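Side-chain contacts in polycyclic ketone monooxygenase (Myceliophthora thermophila, PDB 5MQ6), which catalyses the Baeyer-Villiger oxidation of ketones, polycyclic ones above all, inserting one oxygen atom next to the carbonyl to give esters or lactones, with FAD as cofactor: residues A364-P369 with S535-N540; V452-A455 with L460-A463; N541-D546 with Q628-Y633. All blocks are in the same frame, centred on the assembly; numbering follows the deposited sequence.

Contact 1. Residues A364-P369 with S535-N540. With FAD (flavin-adenine dinucleotide), chain B.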
loop_
_atom_site.group_PDB
_atom_site.type_symbol
_atom_site.label_atom_id
_atom_site.label_comp_id
_atom_site.label_asym_id
_atom_site.label_seq_id
_atom_site.Cartn_x
_atom_site.Cartn_y
_atom_site.Cartn_z
ATOM N N ALA A 364 -11.083 -14.105 1.746
ATOM C CA ALA A 364 -11.797 -13.874 0.497
ATOM C C ALA A 364 -10.918 -13.128 -0.474
ATOM O O ALA A 364 -11.005 -13.310 -1.638
ATOM C CB ALA A 364 -13.102 -13.053 0.740
ATOM N N VAL A 365 -10.140 -12.193 0.017
ATOM C CA VAL A 365 -9.338 -11.376 -0.876
ATOM C C VAL A 365 -7.884 -11.727 -0.871
ATOM O O VAL A 365 -7.204 -11.268 -1.753
ATOM C CB VAL A 365 -9.453 -9.869 -0.713
ATOM C CG1 VAL A 365 -10.794 -9.399 -1.304
ATOM C CG2 VAL A 365 -9.232 -9.439 0.738
ATOM N N ILE A 366 -7.423 -12.463 0.130
ATOM C CA ILE A 366 -6.016 -12.872 0.260
ATOM C C ILE A 366 -5.706 -14.274 -0.276
ATOM O O ILE A 366 -4.651 -14.477 -0.878
ATOM C CB ILE A 366 -5.623 -12.789 1.768
ATOM C CG1 ILE A 366 -5.645 -11.357 2.203
ATOM C CG2 ILE A 366 -4.309 -13.417 2.006
ATOM C CD1 ILE A 366 -4.992 -10.425 1.241
ATOM N N GLY A 367 -6.638 -15.214 -0.129
ATOM C CA GLY A 367 -6.368 -16.614 -0.458
ATOM C C GLY A 367 -6.475 -17.412 0.823
ATOM O O GLY A 367 -6.423 -16.862 1.912
ATOM N N SER A 368 -6.574 -18.709 0.699
ATOM C CA SER A 368 -6.498 -19.634 1.815
ATOM C C SER A 368 -5.888 -20.893 1.327
ATOM O O SER A 368 -6.249 -21.298 0.271
ATOM C CB SER A 368 -7.930 -19.989 2.298
ATOM O OG SER A 368 -7.884 -20.864 3.407
ATOM N N PRO A 369 -4.989 -21.548 2.084
ATOM C CA PRO A 369 -4.556 -22.867 1.599
ATOM C C PRO A 369 -5.467 -24.012 1.992
ATOM O O PRO A 369 -5.091 -25.197 1.828
ATOM C CB PRO A 369 -3.228 -23.082 2.329
ATOM C CG PRO A 369 -3.390 -22.351 3.645
ATOM C CD PRO A 369 -4.282 -21.177 3.313
ATOM N N SER A 535 0.975 -13.004 -7.894
ATOM C CA SER A 535 1.725 -13.504 -6.783
ATOM C C SER A 535 0.744 -13.826 -5.605
ATOM O O SER A 535 -0.239 -14.514 -5.774
ATOM C CB SER A 535 2.798 -12.459 -6.470
ATOM O OG SER A 535 2.239 -11.204 -5.973
ATOM N N SER A 536 1.035 -13.345 -4.431
ATOM C CA SER A 536 0.149 -13.369 -3.304
ATOM C C SER A 536 0.481 -12.105 -2.509
ATOM O O SER A 536 1.479 -11.453 -2.775
ATOM C CB SER A 536 0.428 -14.657 -2.505
ATOM O OG SER A 536 -0.421 -14.796 -1.376
ATOM N N GLN A 537 -0.365 -11.767 -1.547
ATOM C CA GLN A 537 -0.215 -10.584 -0.736
ATOM C C GLN A 537 -0.626 -11.046 0.699
ATOM O O GLN A 537 -1.298 -12.036 0.872
ATOM C CB GLN A 537 -1.157 -9.485 -1.244
ATOM C CG GLN A 537 -2.636 -9.896 -1.023
ATOM C CD GLN A 537 -3.716 -9.047 -1.684
ATOM O OE1 GLN A 537 -3.998 -7.907 -1.292
ATOM N NE2 GLN A 537 -4.386 -9.639 -2.643
ATOM N N ALA A 538 -0.222 -10.280 1.685
ATOM C CA ALA A 538 -0.601 -10.479 3.014
ATOM C C ALA A 538 -1.147 -9.146 3.459
ATOM O O ALA A 538 -0.734 -8.113 2.936
ATOM C CB ALA A 538 0.624 -10.880 3.750
ATOM N N ALA A 539 -2.077 -9.127 4.431
ATOM C CA ALA A 539 -2.459 -7.871 5.046
ATOM C C ALA A 539 -1.257 -7.077 5.514
ATOM O O ALA A 539 -1.241 -5.848 5.499
ATOM C CB ALA A 539 -3.345 -8.153 6.247
ATOM N N ASN A 540 -0.253 -7.796 5.979
ATOM C CA ASN A 540 0.948 -7.223 6.440
ATOM C C ASN A 540 1.846 -7.133 5.230
ATOM O O ASN A 540 2.500 -8.092 4.858
ATOM C CB ASN A 540 1.549 -8.130 7.501
ATOM C CG ASN A 540 2.879 -7.630 8.040
ATOM O OD1 ASN A 540 3.331 -6.511 7.733
ATOM N ND2 ASN A 540 3.514 -8.460 8.878
HETATM P PA FAD B . 6.698 3.049 -0.135
HETATM O O1A FAD B . 5.489 3.617 -0.801
HETATM O O2A FAD B . 6.843 3.072 1.376
HETATM O O5B FAD B . 7.988 3.786 -0.744
HETATM C C5B FAD B . 8.121 3.929 -2.118
HETATM C C4B FAD B . 8.774 5.266 -2.399
HETATM O O4B FAD B . 9.095 5.281 -3.803
HETATM C C3B FAD B . 7.916 6.500 -2.132
HETATM O O3B FAD B . 8.677 7.476 -1.468
HETATM C C2B FAD B . 7.538 6.979 -3.506
HETATM O O2B FAD B . 7.325 8.369 -3.558
HETATM C C1B FAD B . 8.743 6.540 -4.311
HETATM N N9A FAD B . 8.477 6.465 -5.727
HETATM C C8A FAD B . 7.461 5.786 -6.330
HETATM N N7A FAD B . 7.542 6.002 -7.640
HETATM C C5A FAD B . 8.572 6.820 -7.915
HETATM C C6A FAD B . 9.164 7.373 -9.146
HETATM N N6A FAD B . 8.706 7.189 -10.367
HETATM N N1A FAD B . 10.246 8.078 -8.939
HETATM C C2A FAD B . 10.756 8.334 -7.711
HETATM N N3A FAD B . 10.308 7.902 -6.555
HETATM C C4A FAD B . 9.173 7.140 -6.634
HETATM N N1 FAD B . 0.936 -1.461 5.334
HETATM C C2 FAD B . 1.001 -2.430 6.305
HETATM O O2 FAD B . 1.295 -3.583 6.017
HETATM N N3 FAD B . 0.743 -2.130 7.586
HETATM C C4 FAD B . 0.414 -0.875 7.929
HETATM O O4 FAD B . 0.198 -0.662 9.115
HETATM C C4X FAD B . 0.315 0.237 6.968
HETATM N N5 FAD B . -0.042 1.528 7.276
HETATM C C5X FAD B . -0.089 2.441 6.274
HETATM C C6 FAD B . -0.481 3.837 6.563
HETATM C C7 FAD B . -0.507 4.752 5.406
HETATM C C7M FAD B . -0.887 6.204 5.585
HETATM C C8 FAD B . -0.188 4.310 4.017
HETATM C C8M FAD B . -0.205 5.248 2.812
HETATM C C9 FAD B . 0.163 2.995 3.784
HETATM C C9A FAD B . 0.221 2.055 4.852
HETATM N N10 FAD B . 0.560 0.725 4.548
HETATM C C10 FAD B . 0.636 -0.188 5.603
HETATM C "C1'" FAD B . 0.949 0.289 3.188
HETATM C "C2'" FAD B . 2.454 0.751 3.003
HETATM O "O2'" FAD B . 2.566 1.494 1.780
HETATM C "C3'" FAD B . 3.506 -0.410 3.053
HETATM O "O3'" FAD B . 3.411 -1.072 4.317
HETATM C "C4'" FAD B . 5.001 -0.021 2.975
HETATM O "O4'" FAD B . 5.386 1.192 3.763
HETATM C "C5'" FAD B . 5.428 0.126 1.501
HETATM O "O5'" FAD B . 6.889 0.082 1.472
HETATM P P FAD B . 7.492 0.304 -0.015
HETATM O O1P FAD B . 8.991 0.715 0.230
HETATM O O2P FAD B . 7.072 -0.924 -0.835
HETATM O O3P FAD B . 6.618 1.536 -0.670
HETATM O O HOH W 1 -4.441 -12.151 -3.016
HETATM O O HOH W 2 -2.822 -15.874 -2.173
#
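The backbones of I366 and Q537 come within 6.3 Å of each other, CA to CA, where helix 363-366 runs out and the loop joining strand 527-529 to helix 541-562 passes by. This is the C-terminal end of a short helix, its last two carbonyls, those of V365 and I366, linked to the loop by water; G367 leaves helical angles at positive phi. No direct hydrogen bond crosses the contact. Its apolar half rests on I366, whose CG1 stands beside its own backbone N (chi1 -67°) and whose CD1 bends back to meet the glutamine. That methyl presses on Q537 CG at a tight 3.3 Å and touches Q537 CD at 3.5 Å, the two side chains crossing at a slant. The other branch, I366 CG2, lies 3.5 Å from the carbonyl oxygen Q537 O. The glutamine reaches this far because its CG sits between backbone N and carbonyl carbon (chi1 66°) and the chain then runs extended to the amide. Q537 NE2 comes to 3.4 Å from V365 O, but the angle is too poor for a bond. A water donates to both V365 O and I366 O; it is modelled unusually close to Q537 NE2, so the detail of that link is doubtful. Replacing Q537 by alanine removes CG and the amide, and is likely to leave this water without its NE2 neighbour and I366 CD1 without the chain it packs on. Further along the loop, N540 caps the following helix by accepting from A542 N, and A539 borders the flavin while its carbonyl is held by R426. A second water accepts from S536 OG at 2.7 Å and donates to I366 O at 2.6 Å.

Contact 2. Residues V452-A455 with L460-A463. With NDP (NADPH dihydro-nicotinamide-adenine-dinucleotide phosphate), chain C.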
loop_
_atom_site.group_PDB
_atom_site.type_symbol
_atom_site.label_atom_id
_atom_site.label_comp_id
_atom_site.label_asym_id
_atom_site.label_seq_id
_atom_site.Cartn_x
_atom_site.Cartn_y
_atom_site.Cartn_z
ATOM N N VAL A 452 -19.352 14.221 -1.750
ATOM C CA VAL A 452 -19.569 15.658 -1.717
ATOM C C VAL A 452 -19.957 16.229 -3.108
ATOM O O VAL A 452 -19.393 15.875 -4.128
ATOM C CB VAL A 452 -18.359 16.381 -1.116
ATOM C CG1 VAL A 452 -18.522 17.900 -1.161
ATOM C CG2 VAL A 452 -18.160 15.947 0.305
ATOM N N ASP A 453 -20.947 17.115 -3.125
ATOM C CA ASP A 453 -21.576 17.563 -4.363
ATOM C C ASP A 453 -20.742 18.560 -5.138
ATOM O O ASP A 453 -20.585 18.475 -6.367
ATOM C CB ASP A 453 -22.927 18.192 -4.022
ATOM C CG ASP A 453 -24.035 17.151 -3.820
ATOM O OD1 ASP A 453 -23.930 16.048 -4.452
ATOM O OD2 ASP A 453 -25.020 17.466 -3.059
ATOM N N ALA A 454 -20.248 19.539 -4.407
ATOM C CA ALA A 454 -19.577 20.651 -5.004
ATOM C C ALA A 454 -18.858 21.366 -3.891
ATOM O O ALA A 454 -19.069 21.061 -2.700
ATOM C CB ALA A 454 -20.611 21.575 -5.671
ATOM N N ALA A 455 -17.992 22.294 -4.272
ATOM C CA ALA A 455 -17.420 23.234 -3.322
ATOM C C ALA A 455 -17.600 24.628 -3.813
ATOM O O ALA A 455 -17.885 24.840 -4.995
ATOM C CB ALA A 455 -15.936 22.988 -3.136
ATOM N N LEU A 460 -18.323 23.535 1.385
ATOM C CA LEU A 460 -18.853 22.427 0.567
ATOM C C LEU A 460 -20.379 22.428 0.533
ATOM O O LEU A 460 -21.031 22.920 1.442
ATOM C CB LEU A 460 -18.379 21.065 1.130
ATOM C CG LEU A 460 -16.929 20.568 1.091
ATOM C CD1 LEU A 460 -16.297 20.867 -0.254
ATOM C CD2 LEU A 460 -16.082 21.152 2.194
ATOM N N VAL A 461 -20.925 21.804 -0.485
ATOM C CA VAL A 461 -22.345 21.541 -0.551
ATOM C C VAL A 461 -22.598 20.013 -0.643
ATOM O O VAL A 461 -21.895 19.253 -1.347
ATOM C CB VAL A 461 -23.070 22.404 -1.631
ATOM C CG1 VAL A 461 -22.081 22.956 -2.620
ATOM C CG2 VAL A 461 -24.203 21.675 -2.379
ATOM N N VAL A 462 -23.584 19.584 0.145
ATOM C CA VAL A 462 -24.112 18.239 0.125
ATOM C C VAL A 462 -25.626 18.368 0.096
ATOM O O VAL A 462 -26.190 19.025 0.982
ATOM C CB VAL A 462 -23.722 17.470 1.409
ATOM C CG1 VAL A 462 -24.378 16.081 1.429
ATOM C CG2 VAL A 462 -22.209 17.380 1.533
ATOM N N ALA A 463 -26.263 17.704 -0.876
ATOM C CA ALA A 463 -27.717 17.780 -1.129
ATOM C C ALA A 463 -28.232 19.201 -0.927
ATOM O O ALA A 463 -29.124 19.451 -0.119
ATOM C CB ALA A 463 -28.489 16.774 -0.267
HETATM P PA NDP C . -8.814 5.696 1.449
HETATM O O1A NDP C . -8.737 5.673 -0.117
HETATM O O2A NDP C . -8.867 4.442 2.286
HETATM O O5B NDP C . -10.008 6.701 1.830
HETATM C C5B NDP C . -10.356 7.825 1.048
HETATM C C4B NDP C . -11.682 8.267 1.633
HETATM O O4B NDP C . -12.187 9.414 0.899
HETATM C C3B NDP C . -12.728 7.150 1.558
HETATM O O3B NDP C . -13.371 7.022 2.840
HETATM C C2B NDP C . -13.607 7.662 0.438
HETATM O O2B NDP C . -14.968 7.143 0.457
HETATM C C1B NDP C . -13.531 9.162 0.621
HETATM N N9A NDP C . -13.975 9.857 -0.588
HETATM C C8A NDP C . -13.539 9.689 -1.878
HETATM N N7A NDP C . -14.217 10.487 -2.725
HETATM C C5A NDP C . -15.092 11.151 -1.927
HETATM C C6A NDP C . -16.139 12.133 -2.174
HETATM N N6A NDP C . -16.335 12.529 -3.426
HETATM N N1A NDP C . -16.840 12.586 -1.113
HETATM C C2A NDP C . -16.636 12.164 0.176
HETATM N N3A NDP C . -15.708 11.248 0.502
HETATM C C4A NDP C . -14.941 10.737 -0.524
HETATM O O3 NDP C . -7.565 6.493 2.038
HETATM P PN NDP C . -6.858 6.473 3.523
HETATM O O1N NDP C . -5.719 7.537 3.424
HETATM O O2N NDP C . -7.873 6.667 4.627
HETATM O O5D NDP C . -6.229 4.990 3.671
HETATM C C5D NDP C . -5.373 4.495 2.585
HETATM C C4D NDP C . -4.590 3.267 3.013
HETATM O O4D NDP C . -3.576 3.619 3.981
HETATM C C3D NDP C . -5.485 2.338 3.837
HETATM O O3D NDP C . -6.587 1.666 3.117
HETATM C C2D NDP C . -4.445 1.514 4.626
HETATM O O2D NDP C . -3.827 0.490 3.780
HETATM C C1D NDP C . -3.505 2.630 5.082
HETATM P P2B NDP C . -15.305 5.786 -0.365
HETATM O O1X NDP C . -14.633 5.984 -1.731
HETATM O O2X NDP C . -16.803 5.724 -0.577
HETATM O O3X NDP C . -14.857 4.610 0.514
#
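V452 and L460 meet at about a right angle because V452 CG1 is anti to its amide nitrogen (chi1 176°) while L460 CG lies beside its own (chi1 -69°). L460 CD1 thereby rests 3.8 Å from V452 CG1 and 3.6 Å from A455 CB. The backbone forms a classic beta bulge: D453 and A454 both face V461, whose carbonyl takes D453 N at 2.9 Å, almost head-on, and A454 N in a weak bond. In return V461 N reaches A454 O at 3.0 Å, nearly straight at hydrogen (174°) though above the carbonyl plane. A454 CB and V461 CG1 pack at 3.7 Å on the face away from A455 and L460. D453 OD1 is paired with K450, while D453 OD2 lies so close to A463 N that this weak, bent bond is doubtful in detail. Before the bulge, V452 N donates to adenine N1A of NADPH at 3.1 Å, and V452 CG2 lies near adenine N1A and C2A. Strands 454-456 and 459-462 make a beta hairpin that strand 465-468 extends to an antiparallel three-stranded sheet, L460 bonding to Y467 through the backbone and A455 to P235 on the other side.

Contact 3. Residues N541-D546 with Q628-Y633. With FAD (flavin-adenine dinucleotide), chain B.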
loop_
_atom_site.group_PDB
_atom_site.type_symbol
_atom_site.label_atom_id
_atom_site.label_comp_id
_atom_site.label_asym_id
_atom_site.label_seq_id
_atom_site.Cartn_x
_atom_site.Cartn_y
_atom_site.Cartn_z
ATOM N N ASN A 541 1.891 -5.951 4.657
ATOM C CA ASN A 541 2.712 -5.674 3.508
ATOM C C ASN A 541 4.187 -5.907 3.720
ATOM O O ASN A 541 4.873 -6.156 2.750
ATOM C CB ASN A 541 2.496 -4.258 2.953
ATOM C CG ASN A 541 1.006 -3.996 2.458
ATOM O OD1 ASN A 541 0.526 -2.880 2.557
ATOM N ND2 ASN A 541 0.313 -5.009 1.897
ATOM N N ALA A 542 4.682 -5.837 4.952
ATOM C CA ALA A 542 6.081 -6.025 5.248
ATOM C C ALA A 542 6.430 -7.476 5.073
ATOM O O ALA A 542 7.610 -7.819 4.846
ATOM C CB ALA A 542 6.439 -5.595 6.698
ATOM N N PHE A 543 5.437 -8.337 5.272
ATOM C CA PHE A 543 5.650 -9.733 5.057
ATOM C C PHE A 543 5.843 -10.014 3.538
ATOM O O PHE A 543 6.752 -10.691 3.099
ATOM C CB PHE A 543 4.439 -10.514 5.674
ATOM C CG PHE A 543 4.536 -11.999 5.592
ATOM C CD1 PHE A 543 5.765 -12.666 5.336
ATOM C CD2 PHE A 543 3.397 -12.747 5.766
ATOM C CE1 PHE A 543 5.827 -14.039 5.255
ATOM C CE2 PHE A 543 3.456 -14.154 5.675
ATOM C CZ PHE A 543 4.695 -14.792 5.448
ATOM N N THR A 544 4.959 -9.485 2.750
ATOM C CA THR A 544 5.084 -9.560 1.336
ATOM C C THR A 544 6.457 -9.069 0.818
ATOM O O THR A 544 7.098 -9.705 0.017
ATOM C CB THR A 544 3.976 -8.728 0.705
ATOM O OG1 THR A 544 2.712 -9.118 1.290
ATOM C CG2 THR A 544 4.004 -8.943 -0.861
ATOM N N LEU A 545 6.867 -7.935 1.304
ATOM C CA LEU A 545 8.137 -7.332 0.933
ATOM C C LEU A 545 9.291 -8.180 1.368
ATOM O O LEU A 545 10.248 -8.278 0.613
ATOM C CB LEU A 545 8.324 -5.941 1.529
ATOM C CG LEU A 545 7.415 -4.832 1.019
ATOM C CD1 LEU A 545 7.595 -3.547 1.838
ATOM C CD2 LEU A 545 7.797 -4.540 -0.410
ATOM N N ASP A 546 9.202 -8.764 2.572
ATOM C CA ASP A 546 10.187 -9.726 3.082
ATOM C C ASP A 546 10.348 -10.870 2.070
ATOM O O ASP A 546 11.442 -11.058 1.456
ATOM C CB ASP A 546 9.715 -10.246 4.448
ATOM C CG ASP A 546 10.614 -11.335 5.038
ATOM O OD1 ASP A 546 11.679 -11.668 4.458
ATOM O OD2 ASP A 546 10.272 -11.889 6.123
ATOM N N GLN A 628 -3.966 -19.173 -2.682
ATOM C CA GLN A 628 -3.659 -20.041 -1.589
ATOM C C GLN A 628 -2.947 -19.441 -0.397
ATOM O O GLN A 628 -2.617 -20.176 0.548
ATOM C CB GLN A 628 -2.909 -21.233 -2.098
ATOM C CG GLN A 628 -3.622 -22.008 -3.220
ATOM C CD GLN A 628 -4.852 -22.759 -2.762
ATOM O OE1 GLN A 628 -4.723 -23.769 -2.125
ATOM N NE2 GLN A 628 -6.062 -22.265 -3.086
ATOM N N GLY A 629 -2.761 -18.125 -0.422
ATOM C CA GLY A 629 -2.052 -17.338 0.598
ATOM C C GLY A 629 -0.543 -17.234 0.587
ATOM O O GLY A 629 0.203 -18.030 -0.091
ATOM N N MET A 630 -0.068 -16.276 1.374
ATOM C CA MET A 630 1.368 -15.935 1.363
ATOM C C MET A 630 2.281 -17.132 1.729
ATOM O O MET A 630 3.308 -17.379 1.074
ATOM C CB MET A 630 1.673 -14.692 2.210
ATOM C CG MET A 630 3.157 -14.308 2.151
ATOM S SD MET A 630 3.673 -13.673 0.504
ATOM C CE MET A 630 2.469 -12.513 0.077
ATOM N N ALA A 631 1.916 -17.918 2.736
ATOM C CA ALA A 631 2.810 -19.009 3.166
ATOM C C ALA A 631 3.051 -19.977 2.022
ATOM O O ALA A 631 4.175 -20.466 1.819
ATOM C CB ALA A 631 2.212 -19.817 4.376
ATOM N N SER A 632 1.953 -20.304 1.319
ATOM C CA SER A 632 2.009 -21.227 0.175
ATOM C C SER A 632 2.904 -20.681 -0.999
ATOM O O SER A 632 3.768 -21.369 -1.483
ATOM C CB SER A 632 0.599 -21.478 -0.321
ATOM O OG SER A 632 0.631 -22.319 -1.470
ATOM N N TYR A 633 2.709 -19.444 -1.401
ATOM C CA TYR A 633 3.572 -18.775 -2.356
ATOM C C TYR A 633 5.083 -18.809 -1.915
ATOM O O TYR A 633 6.015 -19.194 -2.704
ATOM C CB TYR A 633 3.024 -17.353 -2.545
ATOM C CG TYR A 633 3.860 -16.401 -3.366
ATOM C CD1 TYR A 633 4.140 -16.676 -4.685
ATOM C CD2 TYR A 633 4.355 -15.215 -2.807
ATOM C CE1 TYR A 633 4.842 -15.786 -5.478
ATOM C CE2 TYR A 633 5.083 -14.290 -3.537
ATOM C CZ TYR A 633 5.352 -14.589 -4.889
ATOM O OH TYR A 633 6.059 -13.717 -5.646
HETATM P PA FAD B . 6.698 3.049 -0.135
HETATM O O1A FAD B . 5.489 3.617 -0.801
HETATM O O2A FAD B . 6.843 3.072 1.376
HETATM O O5B FAD B . 7.988 3.786 -0.744
HETATM C C5B FAD B . 8.121 3.929 -2.118
HETATM C C4B FAD B . 8.774 5.266 -2.399
HETATM O O4B FAD B . 9.095 5.281 -3.803
HETATM C C3B FAD B . 7.916 6.500 -2.132
HETATM O O3B FAD B . 8.677 7.476 -1.468
HETATM C C2B FAD B . 7.538 6.979 -3.506
HETATM O O2B FAD B . 7.325 8.369 -3.558
HETATM C C1B FAD B . 8.743 6.540 -4.311
HETATM N N9A FAD B . 8.477 6.465 -5.727
HETATM C C8A FAD B . 7.461 5.786 -6.330
HETATM N N7A FAD B . 7.542 6.002 -7.640
HETATM C C5A FAD B . 8.572 6.820 -7.915
HETATM C C6A FAD B . 9.164 7.373 -9.146
HETATM N N6A FAD B . 8.706 7.189 -10.367
HETATM N N1A FAD B . 10.246 8.078 -8.939
HETATM C C2A FAD B . 10.756 8.334 -7.711
HETATM N N3A FAD B . 10.308 7.902 -6.555
HETATM C C4A FAD B . 9.173 7.140 -6.634
HETATM N N1 FAD B . 0.936 -1.461 5.334
HETATM C C2 FAD B . 1.001 -2.430 6.305
HETATM O O2 FAD B . 1.295 -3.583 6.017
HETATM N N3 FAD B . 0.743 -2.130 7.586
HETATM C C4 FAD B . 0.414 -0.875 7.929
HETATM O O4 FAD B . 0.198 -0.662 9.115
HETATM C C4X FAD B . 0.315 0.237 6.968
HETATM N N5 FAD B . -0.042 1.528 7.276
HETATM C C5X FAD B . -0.089 2.441 6.274
HETATM C C6 FAD B . -0.481 3.837 6.563
HETATM C C7 FAD B . -0.507 4.752 5.406
HETATM C C7M FAD B . -0.887 6.204 5.585
HETATM C C8 FAD B . -0.188 4.310 4.017
HETATM C C8M FAD B . -0.205 5.248 2.812
HETATM C C9 FAD B . 0.163 2.995 3.784
HETATM C C9A FAD B . 0.221 2.055 4.852
HETATM N N10 FAD B . 0.560 0.725 4.548
HETATM C C10 FAD B . 0.636 -0.188 5.603
HETATM C "C1'" FAD B . 0.949 0.289 3.188
HETATM C "C2'" FAD B . 2.454 0.751 3.003
HETATM O "O2'" FAD B . 2.566 1.494 1.780
HETATM C "C3'" FAD B . 3.506 -0.410 3.053
HETATM O "O3'" FAD B . 3.411 -1.072 4.317
HETATM C "C4'" FAD B . 5.001 -0.021 2.975
HETATM O "O4'" FAD B . 5.386 1.192 3.763
HETATM C "C5'" FAD B . 5.428 0.126 1.501
HETATM O "O5'" FAD B . 6.889 0.082 1.472
HETATM P P FAD B . 7.492 0.304 -0.015
HETATM O O1P FAD B . 8.991 0.715 0.230
HETATM O O2P FAD B . 7.072 -0.924 -0.835
HETATM O O3P FAD B . 6.618 1.536 -0.670
#
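F543 and M630 supply the aromatic part of this contact, their side chains sliding past each other in opposite directions. M630 CG lies over one face of the F543 ring, 3.8 Å from the centroid, in a CH-pi contact displaced toward the rim, so that its nearest ring atom is F543 CE2 at 3.5 Å. The sulfur is farther off: M630 SD stands 5.1 Å from the same centroid, a looser Met-aromatic contact, and it also meets the Y633 ring at the edge, in the ring plane. In van der Waals contact, the methionine uses its end. Its chain bends at chi2 (69°) and again at chi3 (48°), which carries the M630 CE methyl across to the threonine hydroxyl and methyl, 3.6 Å from T544 OG1 and 4.0 Å from T544 CG2. On the flavin side, L545 CD2 is likewise in van der Waals contact with the FAD phosphate oxygen O2P at 3.7 Å. The contact joins the first turn of helix 541-562 to the start of helix 630-641, which G629 precedes as N-cap; helix 328-340 adds M333 and L334 to the surroundings of F543. No hydrogen bond crosses the contact. On the first helix, N541 N donates to flavin O2 at 2.8 Å, and the helix N-terminus probably helps stabilise negative charge on that part of the isoalloxazine, as in many flavoenzymes. D546 forms salt bridges with R96 and R330, one through each carboxylate oxygen.

Contacts 1 and 3 are neighbours, their centres about 7 Å apart, and both border FAD. Loop 535-540 runs straight into helix 541-562, and the two contacts touch through a probable hydrogen bond between A538 N and T544 OG1 (3.2 Å) and through packing of S536 on the start of helix 630-641. Contact 2 lies apart, about 37 Å from contact 1 and 41 Å from contact 3 between centres, in the small hairpin sheet beside the NADPH adenine. Along the chain it is nested inside the loop closed by contact 1, and contact 3 follows. The enzyme thus has one linked pair at the flavin and a separate contact at the far end of the nicotinamide cofactor.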